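Local atomic coordinates of regulatory protein BlaR1 (Bacillus licheniformis, PDB entry 1NRF), a protein that probably senses beta-lactam antibiotics through its extracellular C-terminal domain, where acylation of a serine starts a signal to the cytoplasm. Residues F28-V38 / T48-T56; V219-V230 / I246-Y257. All coordinates share one frame; numbering follows the deposited sequence.

Contact 1 of 2, residues F28-V38 / T48-T56; sequences FDKFSASGGFV and TIYNRKEST
F37 and Y50 face each other as an antiparallel hydrogen-bonded pair in the beta hairpin of strands 33-41 and 46-50, part of the central sheet of this penicillin-binding-protein-type sensor domain. F37 N gives to Y50 O at 3.1 Å, and Y50 N gives to F37 O at 2.9 Å. The next pair, V38 and I49, is non-hydrogen-bonded, and its side chains lie side by side on the other face of the sheet. Here the packing is tight. V38 CG1 meets I49 CG2 at 3.4 Å, while V38 CG2 reaches S55 CB of the short helix 52-56 at 3.6 Å. Helix 158-170 covers V38 from beyond.

On the face of F37 and Y50, the Y50 ring slides past the F28 ring. Y50 CG is anti to the backbone N (chi1 163°), which leans the ring past its own carbonyl carbon toward F28. Y50 CE1 sits over one face of the F28 ring, near its rim, and the planes meet obliquely at 51°. The Y50 hydroxyl is bonded to S25.

G35 is also closely packed. The bent E54 side chain lies across it, with E54 CD 3.5 Å from G35 CA. N51 ND2 makes a weak bond to G35 O at 2.9 Å, and N51 OD1 weakly caps E54 N. The loose, solvent side is at S34, whose OG stays 4.0 Å from E54 OE1. E54 OE2 has a weak bond to H231.

Strand bonds and apolar packing thus hold the hairpin. G36, without a side chain, leaves room for S55 and E54, and G35 leaves room for F28.

Contact 2 of 2, residues V219-V230 / I246-Y257; sequences VETADNTFFFAV and IALSILDKKGIY
V219 meets the C-terminal end of the chain at three residues. Its CG2 reaches L251 CD2 tip to tip at 4.0 Å and also lies near Y257 CB. CB and CG1 turn to I256, with V219 CB 4.1 Å from I256 CG2. V219 CG1 is anti to the backbone N (chi1 174°), and this splits the two methyls between I256 and the L251-Y257 pair. L197 of the neighbouring strand 195-205 also touches V219 and Y257.

After E220 the chain turns through T221-N224 into strand 225-234. F226, which pairs with V219 through the backbone, holds its ring against I256. I256 CG2 stands over one face, 3.8 Å from the F226 ring centroid and 25° off its normal, a CH-pi contact. I256 CD1 lies by the same ring, 3.7 Å from F226 CD1.

F228 is the next side chain to turn to the second segment, here to the helix itself. It crosses L251 at about a right angle, and L251 CD2 sits over the ring face, 4.1 Å from the F228 centroid.

V230 closes the row. Its CG2 presses on A247 CB at 3.3 Å, where the small alanine lets helix and strand come near. F37 of the neighbouring strand 33-41 lies beside V230 and also meets the helix at I250.

The C-terminal helix packs on a sheet face, as in the serine beta-lactamase fold. No hydrogen bond joins the two segments, so apolar packing carries this contact. Polar ties lie outside it, from G255 O to R195 and K254 to E22.

Overall arrangement
From the N terminus, strand 18-21 comes first and later pairs with strand 46-50. Helix 25-29 leads into strand 33-41, and contact 1 closes the short hairpin loop before helix 52-56. A long run of helices and strands follows. Contact 2 then closes a second loop, from strands 211-220 and 225-234 to helix 239-253. The two loops are in series and neither nests nor crosses. Contact 1 pairs two strands of the sheet, and contact 2 lays the C-terminal helix on it. Pairing of strands 33-41 and 225-234 joins early and late chain: V38 N is 2.9 Å from A229 O, a probable hydrogen bond. F31 also packs on I246. Both contacts lie away from the probable acylation site.

Contact 1 of 2, residues F28-V38 / T48-T56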
loop_
_atom_site.group_PDB
_atom_site.type_symbol
_atom_site.label_atom_id
_atom_site.label_comp_id
_atom_site.label_asym_id
_atom_site.label_seq_id
_atom_site.Cartn_x
_atom_site.Cartn_y
_atom_site.Cartn_z
ATOM N N PHE A 28 1.802 -10.485 16.180
ATOM C CA PHE A 28 1.329 -9.127 16.427
ATOM C C PHE A 28 1.693 -8.718 17.860
ATOM O O PHE A 28 2.025 -7.561 18.123
ATOM C CB PHE A 28 -0.188 -9.052 16.218
ATOM C CG PHE A 28 -0.608 -9.099 14.770
ATOM C CD1 PHE A 28 -1.087 -7.954 14.132
ATOM C CD2 PHE A 28 -0.506 -10.281 14.036
ATOM C CE1 PHE A 28 -1.456 -7.982 12.794
ATOM C CE2 PHE A 28 -0.874 -10.317 12.689
ATOM C CZ PHE A 28 -1.349 -9.166 12.070
ATOM N N ASP A 29 1.644 -9.684 18.775
ATOM C CA ASP A 29 1.971 -9.452 20.182
ATOM C C ASP A 29 3.391 -8.922 20.353
ATOM O O ASP A 29 3.648 -8.101 21.231
ATOM C CB ASP A 29 1.855 -10.757 20.980
ATOM C CG ASP A 29 0.454 -11.333 20.976
ATOM O OD1 ASP A 29 0.313 -12.524 21.326
ATOM O OD2 ASP A 29 -0.502 -10.603 20.635
ATOM N N LYS A 30 4.308 -9.412 19.521
ATOM C CA LYS A 30 5.715 -9.008 19.586
ATOM C C LYS A 30 5.920 -7.505 19.468
ATOM O O LYS A 30 6.919 -6.972 19.945
ATOM C CB LYS A 30 6.538 -9.708 18.496
ATOM C CG LYS A 30 6.634 -11.227 18.646
ATOM C CD LYS A 30 7.949 -11.772 18.079
ATOM C CE LYS A 30 8.090 -11.566 16.562
ATOM N NZ LYS A 30 7.230 -12.480 15.744
ATOM N N PHE A 31 4.969 -6.826 18.836
ATOM C CA PHE A 31 5.051 -5.384 18.649
ATOM C C PHE A 31 3.972 -4.645 19.422
ATOM O O PHE A 31 3.637 -3.504 19.099
ATOM C CB PHE A 31 4.969 -5.064 17.156
ATOM C CG PHE A 31 6.137 -5.596 16.378
ATOM C CD1 PHE A 31 7.316 -4.864 16.285
ATOM C CD2 PHE A 31 6.093 -6.871 15.815
ATOM C CE1 PHE A 31 8.437 -5.392 15.653
ATOM C CE2 PHE A 31 7.207 -7.409 15.182
ATOM C CZ PHE A 31 8.384 -6.668 15.101
ATOM N N SER A 32 3.442 -5.302 20.451
ATOM C CA SER A 32 2.398 -4.719 21.284
ATOM C C SER A 32 1.297 -4.154 20.397
ATOM O O SER A 32 0.743 -3.080 20.668
ATOM C CB SER A 32 2.982 -3.609 22.167
ATOM O OG SER A 32 3.889 -4.145 23.114
ATOM N N ALA A 33 0.975 -4.892 19.339
ATOM C CA ALA A 33 -0.044 -4.462 18.391
ATOM C C ALA A 33 -1.140 -5.490 18.145
ATOM O O ALA A 33 -1.001 -6.672 18.469
ATOM C CB ALA A 33 0.616 -4.102 17.065
ATOM N N SER A 34 -2.234 -5.013 17.563
ATOM C CA SER A 34 -3.358 -5.859 17.197
ATOM C C SER A 34 -3.679 -5.463 15.760
ATOM O O SER A 34 -3.418 -4.335 15.351
ATOM C CB SER A 34 -4.569 -5.616 18.119
ATOM O OG SER A 34 -5.271 -4.429 17.798
ATOM N N GLY A 35 -4.220 -6.391 14.987
ATOM C CA GLY A 35 -4.533 -6.079 13.608
ATOM C C GLY A 35 -4.932 -7.303 12.810
ATOM O O GLY A 35 -5.440 -8.285 13.360
ATOM N N GLY A 36 -4.699 -7.248 11.506
ATOM C CA GLY A 36 -5.072 -8.362 10.669
ATOM C C GLY A 36 -4.045 -8.717 9.625
ATOM O O GLY A 36 -3.080 -7.982 9.391
ATOM N N PHE A 37 -4.272 -9.859 8.987
ATOM C CA PHE A 37 -3.382 -10.356 7.958
ATOM C C PHE A 37 -4.171 -11.070 6.866
ATOM O O PHE A 37 -4.930 -12.003 7.137
ATOM C CB PHE A 37 -2.378 -11.320 8.586
ATOM C CG PHE A 37 -1.506 -12.021 7.594
ATOM C CD1 PHE A 37 -0.435 -11.363 6.998
ATOM C CD2 PHE A 37 -1.741 -13.355 7.268
ATOM C CE1 PHE A 37 0.399 -12.026 6.092
ATOM C CE2 PHE A 37 -0.921 -14.027 6.367
ATOM C CZ PHE A 37 0.153 -13.363 5.777
ATOM N N VAL A 38 -4.002 -10.607 5.633
ATOM C CA VAL A 38 -4.649 -11.225 4.495
ATOM C C VAL A 38 -3.576 -11.633 3.495
ATOM O O VAL A 38 -2.757 -10.810 3.078
ATOM C CB VAL A 38 -5.617 -10.269 3.768
ATOM C CG1 VAL A 38 -6.308 -11.003 2.638
ATOM C CG2 VAL A 38 -6.648 -9.713 4.736
ATOM N N THR A 48 -5.620 -16.736 3.047
ATOM C CA THR A 48 -5.259 -17.183 4.378
ATOM C C THR A 48 -5.343 -15.898 5.181
ATOM O O THR A 48 -4.609 -14.943 4.910
ATOM C CB THR A 48 -3.836 -17.728 4.450
ATOM O OG1 THR A 48 -3.695 -18.823 3.539
ATOM C CG2 THR A 48 -3.537 -18.220 5.862
ATOM N N ILE A 49 -6.255 -15.847 6.143
ATOM C CA ILE A 49 -6.375 -14.635 6.926
ATOM C C ILE A 49 -6.517 -14.791 8.420
ATOM O O ILE A 49 -7.184 -15.694 8.916
ATOM C CB ILE A 49 -7.540 -13.745 6.432
ATOM C CG1 ILE A 49 -8.834 -14.545 6.368
ATOM C CG2 ILE A 49 -7.199 -13.158 5.074
ATOM C CD1 ILE A 49 -9.997 -13.738 5.813
ATOM N N TYR A 50 -5.860 -13.874 9.120
ATOM C CA TYR A 50 -5.887 -13.817 10.566
ATOM C C TYR A 50 -6.726 -12.601 10.960
ATOM O O TYR A 50 -6.524 -11.500 10.424
ATOM C CB TYR A 50 -4.462 -13.683 11.120
ATOM C CG TYR A 50 -4.422 -13.210 12.551
ATOM C CD1 TYR A 50 -3.829 -11.993 12.880
ATOM C CD2 TYR A 50 -5.050 -13.934 13.563
ATOM C CE1 TYR A 50 -3.869 -11.502 14.173
ATOM C CE2 TYR A 50 -5.095 -13.451 14.868
ATOM C CZ TYR A 50 -4.506 -12.232 15.164
ATOM O OH TYR A 50 -4.570 -11.731 16.443
ATOM N N ASN A 51 -7.661 -12.818 11.888
ATOM C CA ASN A 51 -8.558 -11.782 12.400
ATOM C C ASN A 51 -9.469 -11.252 11.295
ATOM O O ASN A 51 -9.220 -10.179 10.741
ATOM C CB ASN A 51 -7.740 -10.633 12.992
ATOM C CG ASN A 51 -8.571 -9.702 13.842
ATOM O OD1 ASN A 51 -9.794 -9.666 13.734
ATOM N ND2 ASN A 51 -7.904 -8.928 14.688
ATOM N N ARG A 52 -10.529 -12.001 10.995
ATOM C CA ARG A 52 -11.467 -11.631 9.944
ATOM C C ARG A 52 -12.081 -10.239 10.093
ATOM O O ARG A 52 -12.319 -9.543 9.099
ATOM C CB ARG A 52 -12.592 -12.671 9.845
ATOM C CG ARG A 52 -13.379 -12.556 8.539
ATOM C CD ARG A 52 -14.506 -13.567 8.402
ATOM N NE ARG A 52 -15.125 -13.485 7.074
ATOM C CZ ARG A 52 -15.775 -12.421 6.606
ATOM N NH1 ARG A 52 -15.904 -11.334 7.355
ATOM N NH2 ARG A 52 -16.287 -12.435 5.383
ATOM N N LYS A 53 -12.339 -9.837 11.332
ATOM C CA LYS A 53 -12.946 -8.540 11.599
ATOM C C LYS A 53 -12.071 -7.391 11.081
ATOM O O LYS A 53 -12.535 -6.551 10.316
ATOM C CB LYS A 53 -13.204 -8.400 13.104
ATOM C CG LYS A 53 -14.089 -7.221 13.496
ATOM C CD LYS A 53 -14.392 -7.255 14.991
ATOM C CE LYS A 53 -15.308 -6.114 15.403
ATOM N NZ LYS A 53 -14.714 -4.781 15.091
ATOM N N GLU A 54 -10.805 -7.370 11.494
ATOM C CA GLU A 54 -9.867 -6.342 11.063
ATOM C C GLU A 54 -9.647 -6.393 9.553
ATOM O O GLU A 54 -9.605 -5.363 8.876
ATOM C CB GLU A 54 -8.519 -6.518 11.775
ATOM C CG GLU A 54 -8.471 -6.004 13.221
ATOM C CD GLU A 54 -7.759 -4.650 13.376
ATOM O OE1 GLU A 54 -7.602 -4.193 14.534
ATOM O OE2 GLU A 54 -7.354 -4.041 12.358
ATOM N N SER A 55 -9.519 -7.609 9.039
ATOM C CA SER A 55 -9.274 -7.839 7.622
ATOM C C SER A 55 -10.400 -7.355 6.711
ATOM O O SER A 55 -10.208 -7.225 5.503
ATOM C CB SER A 55 -9.040 -9.333 7.385
ATOM O OG SER A 55 -8.112 -9.844 8.321
ATOM N N THR A 56 -11.571 -7.101 7.286
ATOM C CA THR A 56 -12.713 -6.645 6.504
ATOM C C THR A 56 -13.158 -5.232 6.914
ATOM O O THR A 56 -14.097 -4.668 6.365
ATOM C CB THR A 56 -13.902 -7.647 6.624
ATOM O OG1 THR A 56 -14.042 -8.087 7.985
ATOM C CG2 THR A 56 -13.672 -8.848 5.736
#

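Contact 2 of 2, residues V219-V230 / I246-Y257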
loop_
_atom_site.group_PDB
_atom_site.type_symbol
_atom_site.label_atom_id
_atom_site.label_comp_id
_atom_site.label_asym_id
_atom_site.label_seq_id
_atom_site.Cartn_x
_atom_site.Cartn_y
_atom_site.Cartn_z
ATOM N N VAL A 219 4.512 -11.018 -3.290
ATOM C CA VAL A 219 5.747 -11.763 -3.462
ATOM C C VAL A 219 5.641 -12.498 -4.789
ATOM O O VAL A 219 4.657 -13.206 -5.052
ATOM C CB VAL A 219 5.960 -12.795 -2.332
ATOM C CG1 VAL A 219 7.182 -13.652 -2.638
ATOM C CG2 VAL A 219 6.142 -12.079 -0.997
ATOM N N GLU A 220 6.643 -12.313 -5.635
ATOM C CA GLU A 220 6.643 -12.983 -6.919
ATOM C C GLU A 220 7.629 -14.135 -6.913
ATOM O O GLU A 220 8.820 -13.933 -6.666
ATOM C CB GLU A 220 7.031 -12.010 -8.024
ATOM C CG GLU A 220 6.261 -10.719 -7.982
ATOM C CD GLU A 220 6.813 -9.705 -8.943
ATOM O OE1 GLU A 220 6.461 -9.769 -10.141
ATOM O OE2 GLU A 220 7.612 -8.853 -8.494
ATOM N N THR A 221 7.129 -15.342 -7.168
ATOM C CA THR A 221 7.999 -16.511 -7.242
ATOM C C THR A 221 8.103 -16.912 -8.716
ATOM O O THR A 221 7.587 -16.220 -9.607
ATOM C CB THR A 221 7.469 -17.717 -6.410
ATOM O OG1 THR A 221 6.247 -18.216 -6.979
ATOM C CG2 THR A 221 7.247 -17.299 -4.943
ATOM N N ALA A 222 8.781 -18.024 -8.971
ATOM C CA ALA A 222 8.978 -18.493 -10.330
ATOM C C ALA A 222 7.710 -19.027 -10.955
ATOM O O ALA A 222 7.564 -18.998 -12.172
ATOM C CB ALA A 222 10.065 -19.559 -10.365
ATOM N N ASP A 223 6.788 -19.509 -10.131
ATOM C CA ASP A 223 5.546 -20.055 -10.662
ATOM C C ASP A 223 4.285 -19.569 -9.947
ATOM O O ASP A 223 3.187 -20.067 -10.215
ATOM C CB ASP A 223 5.608 -21.584 -10.620
ATOM C CG ASP A 223 5.832 -22.123 -9.217
ATOM O OD1 ASP A 223 6.287 -21.351 -8.342
ATOM O OD2 ASP A 223 5.565 -23.325 -8.990
ATOM N N ASN A 224 4.430 -18.586 -9.061
ATOM C CA ASN A 224 3.281 -18.086 -8.310
ATOM C C ASN A 224 3.449 -16.628 -7.854
ATOM O O ASN A 224 4.529 -16.047 -7.956
ATOM C CB ASN A 224 3.060 -18.997 -7.093
ATOM C CG ASN A 224 1.613 -19.050 -6.640
ATOM O OD1 ASN A 224 0.731 -18.429 -7.239
ATOM N ND2 ASN A 224 1.361 -19.804 -5.573
ATOM N N THR A 225 2.360 -16.041 -7.375
ATOM C CA THR A 225 2.373 -14.671 -6.879
ATOM C C THR A 225 1.481 -14.596 -5.651
ATOM O O THR A 225 0.318 -15.008 -5.683
ATOM C CB THR A 225 1.862 -13.678 -7.925
ATOM O OG1 THR A 225 2.561 -13.887 -9.152
ATOM C CG2 THR A 225 2.112 -12.244 -7.467
ATOM N N PHE A 226 2.037 -14.072 -4.571
ATOM C CA PHE A 226 1.306 -13.955 -3.323
ATOM C C PHE A 226 1.010 -12.501 -3.028
ATOM O O PHE A 226 1.915 -11.677 -3.022
ATOM C CB PHE A 226 2.133 -14.552 -2.173
ATOM C CG PHE A 226 2.369 -16.028 -2.298
ATOM C CD1 PHE A 226 1.496 -16.938 -1.701
ATOM C CD2 PHE A 226 3.438 -16.510 -3.054
ATOM C CE1 PHE A 226 1.677 -18.317 -1.856
ATOM C CE2 PHE A 226 3.636 -17.887 -3.223
ATOM C CZ PHE A 226 2.754 -18.795 -2.623
ATOM N N PHE A 227 -0.256 -12.192 -2.774
ATOM C CA PHE A 227 -0.663 -10.831 -2.449
ATOM C C PHE A 227 -0.992 -10.787 -0.969
ATOM O O PHE A 227 -1.691 -11.656 -0.462
ATOM C CB PHE A 227 -1.885 -10.422 -3.278
ATOM C CG PHE A 227 -1.619 -10.346 -4.757
ATOM C CD1 PHE A 227 -1.796 -11.462 -5.568
ATOM C CD2 PHE A 227 -1.163 -9.165 -5.330
ATOM C CE1 PHE A 227 -1.524 -11.404 -6.924
ATOM C CE2 PHE A 227 -0.886 -9.095 -6.685
ATOM C CZ PHE A 227 -1.065 -10.220 -7.488
ATOM N N PHE A 228 -0.489 -9.774 -0.272
ATOM C CA PHE A 228 -0.717 -9.666 1.166
ATOM C C PHE A 228 -0.973 -8.240 1.660
ATOM O O PHE A 228 -0.588 -7.254 1.033
ATOM C CB PHE A 228 0.491 -10.229 1.921
ATOM C CG PHE A 228 1.761 -9.495 1.631
ATOM C CD1 PHE A 228 2.554 -9.853 0.554
ATOM C CD2 PHE A 228 2.126 -8.384 2.393
ATOM C CE1 PHE A 228 3.699 -9.114 0.228
ATOM C CE2 PHE A 228 3.265 -7.638 2.078
ATOM C CZ PHE A 228 4.053 -8.008 0.989
ATOM N N ALA A 229 -1.616 -8.151 2.814
ATOM C CA ALA A 229 -1.919 -6.877 3.423
ATOM C C ALA A 229 -2.048 -7.092 4.922
ATOM O O ALA A 229 -2.741 -8.003 5.379
ATOM C CB ALA A 229 -3.219 -6.304 2.845
ATOM N N VAL A 230 -1.350 -6.258 5.676
ATOM C CA VAL A 230 -1.380 -6.310 7.122
ATOM C C VAL A 230 -1.775 -4.932 7.628
ATOM O O VAL A 230 -1.246 -3.924 7.154
ATOM C CB VAL A 230 0.012 -6.651 7.709
ATOM C CG1 VAL A 230 0.052 -6.322 9.188
ATOM C CG2 VAL A 230 0.324 -8.121 7.506
ATOM N N ILE A 246 5.868 -7.381 11.008
ATOM C CA ILE A 246 4.895 -8.421 11.319
ATOM C C ILE A 246 4.581 -9.249 10.067
ATOM O O ILE A 246 4.707 -10.476 10.070
ATOM C CB ILE A 246 3.589 -7.811 11.852
ATOM C CG1 ILE A 246 3.839 -7.165 13.214
ATOM C CG2 ILE A 246 2.511 -8.879 11.942
ATOM C CD1 ILE A 246 2.650 -6.385 13.773
ATOM N N ALA A 247 4.173 -8.575 8.998
ATOM C CA ALA A 247 3.855 -9.263 7.748
ATOM C C ALA A 247 5.014 -10.150 7.315
ATOM O O ALA A 247 4.814 -11.278 6.875
ATOM C CB ALA A 247 3.557 -8.247 6.645
ATOM N N LEU A 248 6.220 -9.613 7.441
ATOM C CA LEU A 248 7.443 -10.305 7.052
ATOM C C LEU A 248 7.759 -11.546 7.889
ATOM O O LEU A 248 8.238 -12.543 7.361
ATOM C CB LEU A 248 8.614 -9.318 7.094
ATOM C CG LEU A 248 9.242 -8.917 5.754
ATOM C CD1 LEU A 248 8.234 -8.965 4.622
ATOM C CD2 LEU A 248 9.835 -7.529 5.906
ATOM N N SER A 249 7.493 -11.492 9.188
ATOM C CA SER A 249 7.749 -12.641 10.036
ATOM C C SER A 249 6.737 -13.709 9.651
ATOM O O SER A 249 7.080 -14.882 9.521
ATOM C CB SER A 249 7.594 -12.279 11.512
ATOM O OG SER A 249 6.243 -12.018 11.842
ATOM N N ILE A 250 5.487 -13.300 9.451
ATOM C CA ILE A 250 4.456 -14.258 9.062
ATOM C C ILE A 250 4.780 -14.838 7.689
ATOM O O ILE A 250 4.657 -16.037 7.483
ATOM C CB ILE A 250 3.051 -13.611 9.041
ATOM C CG1 ILE A 250 2.687 -13.144 10.454
ATOM C CG2 ILE A 250 2.010 -14.609 8.521
ATOM C CD1 ILE A 250 1.342 -12.464 10.551
ATOM N N LEU A 251 5.208 -13.989 6.760
ATOM C CA LEU A 251 5.562 -14.448 5.414
ATOM C C LEU A 251 6.683 -15.473 5.467
ATOM O O LEU A 251 6.687 -16.450 4.720
ATOM C CB LEU A 251 6.008 -13.266 4.547
ATOM C CG LEU A 251 5.061 -12.770 3.450
ATOM C CD1 LEU A 251 3.649 -12.677 3.981
ATOM C CD2 LEU A 251 5.544 -11.411 2.939
ATOM N N ASP A 252 7.636 -15.231 6.358
ATOM C CA ASP A 252 8.781 -16.101 6.539
ATOM C C ASP A 252 8.384 -17.358 7.307
ATOM O O ASP A 252 9.086 -18.371 7.271
ATOM C CB ASP A 252 9.880 -15.337 7.281
ATOM C CG ASP A 252 10.950 -16.248 7.847
ATOM O OD1 ASP A 252 10.789 -16.727 8.993
ATOM O OD2 ASP A 252 11.947 -16.491 7.135
ATOM N N LYS A 253 7.247 -17.287 7.992
ATOM C CA LYS A 253 6.744 -18.413 8.769
ATOM C C LYS A 253 6.097 -19.457 7.855
ATOM O O LYS A 253 6.170 -20.656 8.115
ATOM C CB LYS A 253 5.727 -17.919 9.804
ATOM C CG LYS A 253 5.237 -18.982 10.765
ATOM C CD LYS A 253 6.373 -19.519 11.617
ATOM C CE LYS A 253 5.838 -20.373 12.754
ATOM N NZ LYS A 253 6.913 -20.811 13.687
ATOM N N LYS A 254 5.463 -18.994 6.785
ATOM C CA LYS A 254 4.819 -19.894 5.843
ATOM C C LYS A 254 5.738 -20.134 4.658
ATOM O O LYS A 254 5.297 -20.562 3.600
ATOM C CB LYS A 254 3.489 -19.310 5.365
ATOM C CG LYS A 254 2.541 -18.945 6.498
ATOM C CD LYS A 254 1.077 -19.136 6.107
ATOM C CE LYS A 254 0.735 -20.618 6.005
ATOM N NZ LYS A 254 -0.698 -20.887 5.698
ATOM N N GLY A 255 7.019 -19.839 4.841
ATOM C CA GLY A 255 7.990 -20.054 3.786
ATOM C C GLY A 255 7.749 -19.350 2.466
ATOM O O GLY A 255 8.321 -19.740 1.456
ATOM N N ILE A 256 6.915 -18.312 2.456
ATOM C CA ILE A 256 6.643 -17.575 1.214
ATOM C C ILE A 256 7.770 -16.597 0.878
ATOM O O ILE A 256 8.124 -16.432 -0.287
ATOM C CB ILE A 256 5.282 -16.844 1.289
ATOM C CG1 ILE A 256 4.163 -17.894 1.379
ATOM C CG2 ILE A 256 5.080 -15.963 0.056
ATOM C CD1 ILE A 256 2.801 -17.350 1.702
ATOM N N TYR A 257 8.336 -15.955 1.891
ATOM C CA TYR A 257 9.451 -15.042 1.667
ATOM C C TYR A 257 10.485 -15.189 2.785
ATOM O O TYR A 257 10.226 -14.826 3.925
ATOM C CB TYR A 257 8.985 -13.587 1.582
ATOM C CG TYR A 257 10.080 -12.697 1.053
ATOM C CD1 TYR A 257 10.517 -12.818 -0.269
ATOM C CD2 TYR A 257 10.768 -11.820 1.894
ATOM C CE1 TYR A 257 11.613 -12.103 -0.742
ATOM C CE2 TYR A 257 11.878 -11.095 1.429
ATOM C CZ TYR A 257 12.294 -11.250 0.109
ATOM O OH TYR A 257 13.414 -10.585 -0.357
#